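PDB 3IA4: dihydrofolate reductase from Moritella profunda, which catalyses the NADPH-dependent reduction of 7,8-dihydrofolate to tetrahydrofolate, probably a key step in folate metabolism that supplies glycine, purine and DNA precursor synthesis. Local coordinates for residues Tyr130-Tyr143 / Asn149-Val161. Residues are numbered along the deposited sequence; the frame is centred on the assembly and turned at random.
Sequences YEQYNWQEIEHESY and NPHNYRFSLLERV
The guanidinium of Arg160 stacks over the Tyr133 ring, its CZ 3.9 Å from the ring centroid and the two planes 10° apart, a cation-pi pair. A bend at chi2 (79°) turns the arginine chain so that its CD also makes a CH-pi contact with one face of Trp135, while Leu158 CD1 meets the opposite face. In the indole plane, Trp135 NE1 donates to Tyr130 O at 2.8 Å; this carbonyl also accepts from Tyr133 N, on the other side of its plane. Replacing Trp135 by an alanine is likely to open a gap between Leu158 and Arg160, leaving the arginine CD without its ring face and Tyr130 O without its indole donor. At the hairpin's other end, the rings of Tyr143 and Tyr153 are only slightly tilted but displaced, with little overlap, and Tyr143 CB sits over Tyr153, 3.6 Å from its centroid.

Among polar side chains, Glu137, CG anti to the backbone N (chi1 -176°) and the chain extended, brings OE2 to Ser156 OG, which donates to its anti lone pair at 2.8 Å.

Backbone bonds pair the antiparallel strands 135-143 and 153-160, interrupted by a beta bulge: Ile138 and Glu139 together face Leu157.

Strand 153-160 also bonds to strand 111-117. Main-chain bonds thus set the register, shifted at the bulge, while cation-pi and CH-pi contacts fix how the ends pack at the sheet's outermost strand, 135-143.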
ATOM      1  N   TYR A 130      -6.931   0.867  11.820  1.00 12.72           N
ATOM      2  CA  TYR A 130      -5.699   0.501  12.492  1.00 11.46           C
ATOM      3  C   TYR A 130      -5.634   1.058  13.913  1.00 11.06           C
ATOM      4  O   TYR A 130      -4.900   0.539  14.776  1.00 12.38           O
ATOM      5  CB  TYR A 130      -4.489   0.982  11.648  1.00 13.06           C
ATOM      6  CG  TYR A 130      -4.373   2.480  11.531  1.00 10.22           C
ATOM      7  CD1 TYR A 130      -5.127   3.199  10.557  1.00 13.16           C
ATOM      8  CD2 TYR A 130      -3.546   3.210  12.394  1.00 14.45           C
ATOM      9  CE1 TYR A 130      -5.044   4.582  10.448  1.00 13.97           C
ATOM     10  CE2 TYR A 130      -3.461   4.616  12.283  1.00 14.31           C
ATOM     11  CZ  TYR A 130      -4.199   5.276  11.311  1.00 15.53           C
ATOM     12  OH  TYR A 130      -4.106   6.626  11.244  1.00 18.54           O
ATOM     13  N   GLU A 131      -6.461   2.063  14.180  1.00 13.22           N
ATOM     14  CA  GLU A 131      -6.395   2.709  15.488  1.00 13.99           C
ATOM     15  C   GLU A 131      -6.998   1.799  16.562  1.00 13.86           C
ATOM     16  O   GLU A 131      -6.883   2.090  17.740  1.00 14.03           O
ATOM     17  CB  GLU A 131      -7.092   4.086  15.444  1.00 20.05           C
ATOM     18  CG  GLU A 131      -6.685   4.937  14.212  1.00 25.02           C
ATOM     19  CD  GLU A 131      -7.686   4.873  12.943  1.00 31.10           C
ATOM     20  OE1 GLU A 131      -8.033   3.760  12.354  1.00 18.71           O
ATOM     21  OE2 GLU A 131      -8.091   6.013  12.477  1.00 38.04           O
ATOM     22  N   GLN A 132      -7.565   0.663  16.191  1.00 10.72           N
ATOM     23  CA  GLN A 132      -7.949  -0.343  17.236  1.00 13.41           C
ATOM     24  C   GLN A 132      -6.745  -1.008  17.928  1.00 13.35           C
ATOM     25  O   GLN A 132      -6.875  -1.619  19.009  1.00 15.12           O
ATOM     26  CB  GLN A 132      -8.860  -1.420  16.641  1.00 16.17           C
ATOM     27  CG  GLN A 132      -8.132  -2.349  15.752  1.00 15.53           C
ATOM     28  CD  GLN A 132      -9.038  -3.437  15.145  1.00 13.66           C
ATOM     29  OE1 GLN A 132     -10.265  -3.455  15.327  1.00 14.95           O
ATOM     30  NE2 GLN A 132      -8.423  -4.325  14.386  1.00 14.79           N
ATOM     31  N   TYR A 133      -5.577  -0.857  17.306  1.00 14.92           N
ATOM     32  CA  TYR A 133      -4.289  -1.288  17.893  1.00 13.35           C
ATOM     33  C   TYR A 133      -3.448  -0.076  18.355  1.00 11.17           C
ATOM     34  O   TYR A 133      -3.806   1.084  18.126  1.00 14.00           O
ATOM     35  CB  TYR A 133      -3.496  -2.079  16.846  1.00 10.56           C
ATOM     36  CG  TYR A 133      -4.203  -3.299  16.339  1.00 12.62           C
ATOM     37  CD1 TYR A 133      -4.261  -3.566  14.994  1.00 15.57           C
ATOM     38  CD2 TYR A 133      -4.797  -4.203  17.214  1.00 16.22           C
ATOM     39  CE1 TYR A 133      -4.867  -4.704  14.482  1.00 14.29           C
ATOM     40  CE2 TYR A 133      -5.420  -5.362  16.710  1.00 13.95           C
ATOM     41  CZ  TYR A 133      -5.437  -5.596  15.339  1.00 15.65           C
ATOM     42  OH  TYR A 133      -6.053  -6.745  14.836  1.00 14.16           O
ATOM     43  N   ASN A 134      -2.378  -0.374  19.069  1.00 11.72           N
ATOM     44  CA  ASN A 134      -1.444   0.635  19.557  1.00 15.16           C
ATOM     45  C   ASN A 134      -0.172   0.702  18.706  1.00 14.26           C
ATOM     46  O   ASN A 134       0.342  -0.325  18.343  1.00 13.41           O
ATOM     47  CB  ASN A 134      -1.026   0.329  21.019  1.00 14.22           C
ATOM     48  CG  ASN A 134      -2.212   0.368  21.981  1.00 18.95           C
ATOM     49  OD1 ASN A 134      -3.069   1.257  21.902  1.00 22.61           O
ATOM     50  ND2 ASN A 134      -2.239  -0.587  22.913  1.00 20.66           N
ATOM     51  N   TRP A 135       0.362   1.913  18.499  1.00 13.89           N
ATOM     52  CA  TRP A 135       1.466   2.171  17.516  1.00 13.31           C
ATOM     53  C   TRP A 135       2.387   3.208  18.105  1.00 14.82           C
ATOM     54  O   TRP A 135       1.978   4.034  18.944  1.00 17.70           O
ATOM     55  CB  TRP A 135       0.926   2.742  16.172  1.00 12.80           C
ATOM     56  CG  TRP A 135      -0.109   1.850  15.557  1.00 15.01           C
ATOM     57  CD1 TRP A 135      -1.500   1.894  15.783  1.00 11.95           C
ATOM     58  CD2 TRP A 135       0.130   0.736  14.685  1.00 12.79           C
ATOM     59  NE1 TRP A 135      -2.104   0.873  15.051  1.00 11.26           N
ATOM     60  CE2 TRP A 135      -1.129   0.156  14.384  1.00 13.76           C
ATOM     61  CE3 TRP A 135       1.289   0.161  14.124  1.00 10.93           C
ATOM     62  CZ2 TRP A 135      -1.241  -0.948  13.528  1.00 14.51           C
ATOM     63  CZ3 TRP A 135       1.185  -0.911  13.281  1.00 14.10           C
ATOM     64  CH2 TRP A 135      -0.087  -1.478  12.987  1.00 14.40           C
ATOM     65  N   GLN A 136       3.628   3.202  17.652  1.00 14.48           N
ATOM     66  CA  GLN A 136       4.452   4.361  17.953  1.00 15.24           C
ATOM     67  C   GLN A 136       5.038   4.842  16.642  1.00 15.05           C
ATOM     68  O   GLN A 136       5.407   4.041  15.792  1.00 14.80           O
ATOM     69  CB  GLN A 136       5.559   4.007  18.921  1.00 19.45           C
ATOM     70  CG  GLN A 136       6.519   3.004  18.408  1.00 23.91           C
ATOM     71  CD  GLN A 136       7.685   2.841  19.384  1.00 35.89           C
ATOM     72  OE1 GLN A 136       7.836   1.801  20.021  1.00 36.51           O
ATOM     73  NE2 GLN A 136       8.494   3.884  19.513  1.00 40.55           N
ATOM     74  N   GLU A 137       5.075   6.145  16.485  1.00 13.76           N
ATOM     75  CA  GLU A 137       5.601   6.712  15.234  1.00 13.40           C
ATOM     76  C   GLU A 137       7.119   6.706  15.257  1.00 20.17           C
ATOM     77  O   GLU A 137       7.708   7.126  16.270  1.00 22.44           O
ATOM     78  CB  GLU A 137       5.041   8.112  15.046  1.00 16.57           C
ATOM     79  CG  GLU A 137       5.455   8.739  13.739  1.00 17.04           C
ATOM     80  CD  GLU A 137       4.914  10.129  13.603  1.00 22.31           C
ATOM     81  OE1 GLU A 137       5.356  11.013  14.389  1.00 25.51           O
ATOM     82  OE2 GLU A 137       4.054  10.356  12.708  1.00 20.58           O
ATOM     83  N   ILE A 138       7.776   6.183  14.213  1.00 14.29           N
ATOM     84  CA  ILE A 138       9.233   6.176  14.224  1.00 14.09           C
ATOM     85  C   ILE A 138       9.870   7.003  13.099  1.00 20.38           C
ATOM     86  O   ILE A 138      11.121   7.110  13.059  1.00 19.31           O
ATOM     87  CB  ILE A 138       9.813   4.790  14.121  1.00 17.71           C
ATOM     88  CG1 ILE A 138       9.317   4.108  12.848  1.00 16.93           C
ATOM     89  CG2 ILE A 138       9.453   3.968  15.353  1.00 20.25           C
ATOM     90  CD1 ILE A 138       9.869   2.669  12.695  1.00 21.78           C
ATOM     91  N   GLU A 139       9.060   7.524  12.168  1.00 16.03           N
ATOM     92  CA  GLU A 139       9.556   8.415  11.086  1.00 15.68           C
ATOM     93  C   GLU A 139       8.397   9.289  10.649  1.00 17.57           C
ATOM     94  O   GLU A 139       7.228   8.876  10.732  1.00 15.47           O
ATOM     95  CB  GLU A 139      10.042   7.650   9.844  1.00 18.33           C
ATOM     96  CG  GLU A 139      11.250   6.793  10.113  1.00 28.75           C
ATOM     97  CD  GLU A 139      12.082   6.565   8.865  1.00 41.75           C
ATOM     98  OE1 GLU A 139      13.296   6.236   9.017  1.00 52.26           O
ATOM     99  OE2 GLU A 139      11.523   6.725   7.747  1.00 42.26           O
ATOM    100  N   HIS A 140       8.710  10.477  10.144  1.00 14.81           N
ATOM    101  CA  HIS A 140       7.612  11.348   9.710  1.00 15.93           C
ATOM    102  C   HIS A 140       8.195  12.366   8.732  1.00 18.91           C
ATOM    103  O   HIS A 140       9.377  12.690   8.812  1.00 17.57           O
ATOM    104  CB  HIS A 140       7.085  12.094  10.898  1.00 14.67           C
ATOM    105  CG  HIS A 140       7.991  13.210  11.312  1.00 25.05           C
ATOM    106  ND1 HIS A 140       9.097  13.002  12.101  1.00 25.48           N
ATOM    107  CD2 HIS A 140       7.998  14.530  10.982  1.00 27.75           C
ATOM    108  CE1 HIS A 140       9.726  14.150  12.284  1.00 25.06           C
ATOM    109  NE2 HIS A 140       9.089  15.092  11.603  1.00 25.25           N
ATOM    110  N   GLU A 141       7.348  12.895   7.853  1.00 14.20           N
ATOM    111  CA  GLU A 141       7.728  13.972   6.911  1.00 17.49           C
ATOM    112  C   GLU A 141       6.463  14.750   6.555  1.00 16.79           C
ATOM    113  O   GLU A 141       5.420  14.150   6.401  1.00 16.48           O
ATOM    114  CB  GLU A 141       8.360  13.361   5.639  1.00 22.13           C
ATOM    115  CG  GLU A 141       9.535  12.403   5.911  1.00 27.72           C
ATOM    116  CD  GLU A 141       9.992  11.535   4.698  1.00 40.16           C
ATOM    117  OE1 GLU A 141      11.157  11.047   4.747  1.00 46.78           O
ATOM    118  OE2 GLU A 141       9.211  11.322   3.719  1.00 37.11           O
ATOM    119  N   SER A 142       6.534  16.079   6.450  1.00 16.31           N
ATOM    120  CA  SER A 142       5.394  16.923   6.018  1.00 17.31           C
ATOM    121  C   SER A 142       5.626  17.498   4.631  1.00 21.79           C
ATOM    122  O   SER A 142       6.764  17.904   4.312  1.00 21.65           O
ATOM    123  CB  SER A 142       5.271  18.125   6.962  1.00 22.90           C
ATOM    124  OG  SER A 142       4.272  17.893   7.912  1.00 34.78           O
ATOM    125  N   TYR A 143       4.569  17.585   3.833  1.00 16.55           N
ATOM    126  CA  TYR A 143       4.667  18.086   2.456  1.00 19.91           C
ATOM    127  C   TYR A 143       3.563  19.094   2.134  1.00 22.06           C
ATOM    128  O   TYR A 143       2.426  18.721   1.784  1.00 22.64           O
ATOM    129  CB  TYR A 143       4.596  16.936   1.450  1.00 19.68           C
ATOM    130  CG  TYR A 143       5.664  15.888   1.586  1.00 21.03           C
ATOM    131  CD1 TYR A 143       5.478  14.767   2.386  1.00 21.12           C
ATOM    132  CD2 TYR A 143       6.857  15.973   0.849  1.00 28.49           C
ATOM    133  CE1 TYR A 143       6.459  13.802   2.499  1.00 18.80           C
ATOM    134  CE2 TYR A 143       7.840  14.990   0.957  1.00 27.85           C
ATOM    135  CZ  TYR A 143       7.635  13.911   1.784  1.00 26.31           C
ATOM    136  OH  TYR A 143       8.584  12.908   1.921  1.00 34.76           O
ATOM    137  N   ASN A 149       0.885  19.749  -6.756  1.00 16.63           N
ATOM    138  CA  ASN A 149       0.204  18.887  -5.779  1.00 16.22           C
ATOM    139  C   ASN A 149      -0.688  19.770  -4.950  1.00 15.35           C
ATOM    140  O   ASN A 149      -0.209  20.480  -4.090  1.00 16.87           O
ATOM    141  CB  ASN A 149       1.262  18.225  -4.880  1.00 16.96           C
ATOM    142  CG  ASN A 149       2.148  17.317  -5.636  1.00 16.76           C
ATOM    143  OD1 ASN A 149       1.802  16.122  -5.863  1.00 16.47           O
ATOM    144  ND2 ASN A 149       3.294  17.863  -6.107  1.00 18.59           N
ATOM    145  N   PRO A 150      -2.012  19.698  -5.174  1.00 13.28           N
ATOM    146  CA  PRO A 150      -2.955  20.678  -4.636  1.00 16.40           C
ATOM    147  C   PRO A 150      -3.367  20.472  -3.176  1.00 15.40           C
ATOM    148  O   PRO A 150      -4.073  21.311  -2.663  1.00 16.73           O
ATOM    149  CB  PRO A 150      -4.194  20.501  -5.515  1.00 18.46           C
ATOM    150  CG  PRO A 150      -4.058  19.069  -6.123  1.00 17.96           C
ATOM    151  CD  PRO A 150      -2.615  18.761  -6.163  1.00 15.68           C
ATOM    152  N   HIS A 151      -2.962  19.391  -2.535  1.00 13.57           N
ATOM    153  CA  HIS A 151      -3.371  19.140  -1.165  1.00 14.39           C
ATOM    154  C   HIS A 151      -2.159  18.953  -0.304  1.00 14.18           C
ATOM    155  O   HIS A 151      -1.189  18.353  -0.747  1.00 12.49           O
ATOM    156  CB  HIS A 151      -4.171  17.782  -1.120  1.00 14.53           C
ATOM    157  CG  HIS A 151      -5.206  17.683  -2.193  1.00 15.86           C
ATOM    158  ND1 HIS A 151      -6.244  18.579  -2.284  1.00 17.14           N
ATOM    159  CD2 HIS A 151      -5.379  16.799  -3.211  1.00 15.32           C
ATOM    160  CE1 HIS A 151      -6.993  18.286  -3.337  1.00 16.94           C
ATOM    161  NE2 HIS A 151      -6.498  17.205  -3.913  1.00 15.95           N
ATOM    162  N   ASN A 152      -2.230  19.414   0.947  1.00 11.00           N
ATOM    163  CA  ASN A 152      -1.214  19.097   1.913  1.00 14.49           C
ATOM    164  C   ASN A 152      -1.243  17.590   2.197  1.00 13.52           C
ATOM    165  O   ASN A 152      -2.310  17.000   2.258  1.00 15.55           O
ATOM    166  CB  ASN A 152      -1.543  19.788   3.220  1.00 15.12           C
ATOM    167  CG  ASN A 152      -1.481  21.311   3.122  1.00 22.48           C
ATOM    168  OD1 ASN A 152      -0.702  21.829   2.376  1.00 19.22           O
ATOM    169  ND2 ASN A 152      -2.315  22.017   3.888  1.00 25.83           N
ATOM    170  N   TYR A 153      -0.081  17.014   2.403  1.00 12.14           N
ATOM    171  CA  TYR A 153      -0.026  15.597   2.858  1.00 10.44           C
ATOM    172  C   TYR A 153       1.157  15.376   3.740  1.00 14.94           C
ATOM    173  O   TYR A 153       2.027  16.253   3.852  1.00 15.33           O
ATOM    174  CB  TYR A 153      -0.112  14.606   1.687  1.00 11.47           C
ATOM    175  CG  TYR A 153       1.070  14.673   0.718  1.00 15.45           C
ATOM    176  CD1 TYR A 153       1.125  15.642  -0.272  1.00 16.88           C
ATOM    177  CD2 TYR A 153       2.117  13.777   0.834  1.00 16.92           C
ATOM    178  CE1 TYR A 153       2.247  15.707  -1.158  1.00 22.89           C
ATOM    179  CE2 TYR A 153       3.216  13.810  -0.051  1.00 18.90           C
ATOM    180  CZ  TYR A 153       3.260  14.774  -1.033  1.00 22.51           C
ATOM    181  OH  TYR A 153       4.361  14.803  -1.892  1.00 28.70           O
ATOM    182  N   ARG A 154       1.173  14.249   4.443  1.00 11.31           N
ATOM    183  CA  ARG A 154       2.289  14.036   5.360  1.00 11.87           C
ATOM    184  C   ARG A 154       2.497  12.534   5.449  1.00 14.37           C
ATOM    185  O   ARG A 154       1.593  11.741   5.175  1.00 13.35           O
ATOM    186  CB  ARG A 154       2.043  14.651   6.756  1.00 12.33           C
ATOM    187  CG  ARG A 154       0.976  13.913   7.496  1.00 14.91           C
ATOM    188  CD  ARG A 154       0.580  14.653   8.798  1.00 19.96           C
ATOM    189  NE  ARG A 154      -0.560  13.968   9.429  1.00 20.40           N
ATOM    190  CZ  ARG A 154      -1.835  14.215   9.130  1.00 20.24           C
ATOM    191  NH1 ARG A 154      -2.810  13.531   9.745  1.00 19.71           N
ATOM    192  NH2 ARG A 154      -2.157  15.126   8.187  1.00 21.46           N
ATOM    193  N   PHE A 155       3.720  12.167   5.767  1.00 13.94           N
ATOM    194  CA  PHE A 155       4.089  10.756   5.978  1.00 12.47           C
ATOM    195  C   PHE A 155       4.269  10.407   7.447  1.00 14.17           C
ATOM    196  O   PHE A 155       4.848  11.170   8.207  1.00 13.43           O
ATOM    197  CB  PHE A 155       5.401  10.535   5.255  1.00 14.92           C
ATOM    198  CG  PHE A 155       5.920   9.162   5.430  1.00 15.51           C
ATOM    199  CD1 PHE A 155       5.196   8.088   4.895  1.00 17.12           C
ATOM    200  CD2 PHE A 155       7.056   8.902   6.202  1.00 17.26           C
ATOM    201  CE1 PHE A 155       5.617   6.778   5.092  1.00 16.01           C
ATOM    202  CE2 PHE A 155       7.500   7.567   6.396  1.00 19.33           C
ATOM    203  CZ  PHE A 155       6.771   6.521   5.851  1.00 17.10           C
ATOM    204  N   SER A 156       3.782   9.230   7.861  1.00 11.42           N
ATOM    205  CA  SER A 156       3.957   8.782   9.229  1.00 14.26           C
ATOM    206  C   SER A 156       4.269   7.295   9.176  1.00 14.41           C
ATOM    207  O   SER A 156       3.447   6.516   8.665  1.00 14.32           O
ATOM    208  CB  SER A 156       2.631   9.039   9.985  1.00 18.36           C
ATOM    209  OG  SER A 156       2.604   8.485  11.273  1.00 19.50           O
ATOM    210  N   LEU A 157       5.423   6.894   9.710  1.00 11.35           N
ATOM    211  CA  LEU A 157       5.741   5.501   9.790  1.00 13.14           C
ATOM    212  C   LEU A 157       5.458   5.008  11.201  1.00 12.62           C
ATOM    213  O   LEU A 157       6.049   5.485  12.184  1.00 12.45           O
ATOM    214  CB  LEU A 157       7.181   5.287   9.281  1.00 14.15           C
ATOM    215  CG  LEU A 157       7.798   3.898   9.351  1.00 19.64           C
ATOM    216  CD1 LEU A 157       6.905   2.804   9.048  1.00 20.69           C
ATOM    217  CD2 LEU A 157       9.066   3.844   8.446  1.00 23.50           C
ATOM    218  N   LEU A 158       4.460   4.123  11.307  1.00 11.58           N
ATOM    219  CA  LEU A 158       4.079   3.566  12.604  1.00 10.27           C
ATOM    220  C   LEU A 158       4.593   2.152  12.807  1.00 11.78           C
ATOM    221  O   LEU A 158       4.528   1.292  11.894  1.00 13.68           O
ATOM    222  CB  LEU A 158       2.561   3.523  12.750  1.00 10.48           C
ATOM    223  CG  LEU A 158       1.767   4.801  12.532  1.00 11.54           C
ATOM    224  CD1 LEU A 158       0.293   4.534  12.698  1.00 12.22           C
ATOM    225  CD2 LEU A 158       2.241   5.806  13.580  1.00 12.86           C
ATOM    226  N   GLU A 159       5.016   1.884  14.039  1.00 12.93           N
ATOM    227  CA  GLU A 159       5.456   0.558  14.439  1.00 14.14           C
ATOM    228  C   GLU A 159       4.474   0.010  15.450  1.00 15.61           C
ATOM    229  O   GLU A 159       4.133   0.705  16.405  1.00 14.41           O
ATOM    230  CB  GLU A 159       6.833   0.731  15.095  1.00 18.79           C
ATOM    231  CG  GLU A 159       7.638  -0.473  15.264  1.00 27.00           C
ATOM    232  CD  GLU A 159       8.966  -0.094  15.924  1.00 33.58           C
ATOM    233  OE1 GLU A 159       8.930   0.415  17.065  1.00 37.25           O
ATOM    234  OE2 GLU A 159      10.024  -0.277  15.277  1.00 38.78           O
ATOM    235  N   ARG A 160       4.047  -1.244  15.265  1.00 11.44           N
ATOM    236  CA  ARG A 160       3.113  -1.869  16.201  1.00 16.00           C
ATOM    237  C   ARG A 160       3.755  -1.989  17.574  1.00 17.73           C
ATOM    238  O   ARG A 160       4.927  -2.388  17.694  1.00 16.58           O
ATOM    239  CB  ARG A 160       2.640  -3.237  15.656  1.00 15.87           C
ATOM    240  CG  ARG A 160       1.634  -3.906  16.523  1.00 14.67           C
ATOM    241  CD  ARG A 160       0.212  -3.372  16.390  1.00 14.01           C
ATOM    242  NE  ARG A 160      -0.586  -4.045  17.433  1.00 19.19           N
ATOM    243  CZ  ARG A 160      -1.260  -5.176  17.279  1.00 19.22           C
ATOM    244  NH1 ARG A 160      -1.904  -5.717  18.358  1.00 24.22           N
ATOM    245  NH2 ARG A 160      -1.302  -5.804  16.104  1.00 16.42           N
ATOM    246  N   VAL A 161       2.991  -1.620  18.609  1.00 17.47           N
ATOM    247  CA  VAL A 161       3.365  -1.854  20.020  1.00 18.51           C
ATOM    248  C   VAL A 161       2.447  -2.907  20.621  1.00 24.95           C
ATOM    249  O   VAL A 161       1.228  -2.752  20.558  1.00 25.74           O
ATOM    250  CB  VAL A 161       3.220  -0.513  20.838  1.00 21.13           C
ATOM    251  CG1 VAL A 161       3.587  -0.711  22.315  1.00 28.01           C
ATOM    252  CG2 VAL A 161       4.072   0.568  20.225  1.00 25.85           C
TER
HETATM  253  O   HOH W   1      -1.659  -2.966  20.045  1.00 25.47           O
HETATM  254  O   HOH W   2       0.071  -2.417  23.333  1.00 35.73           O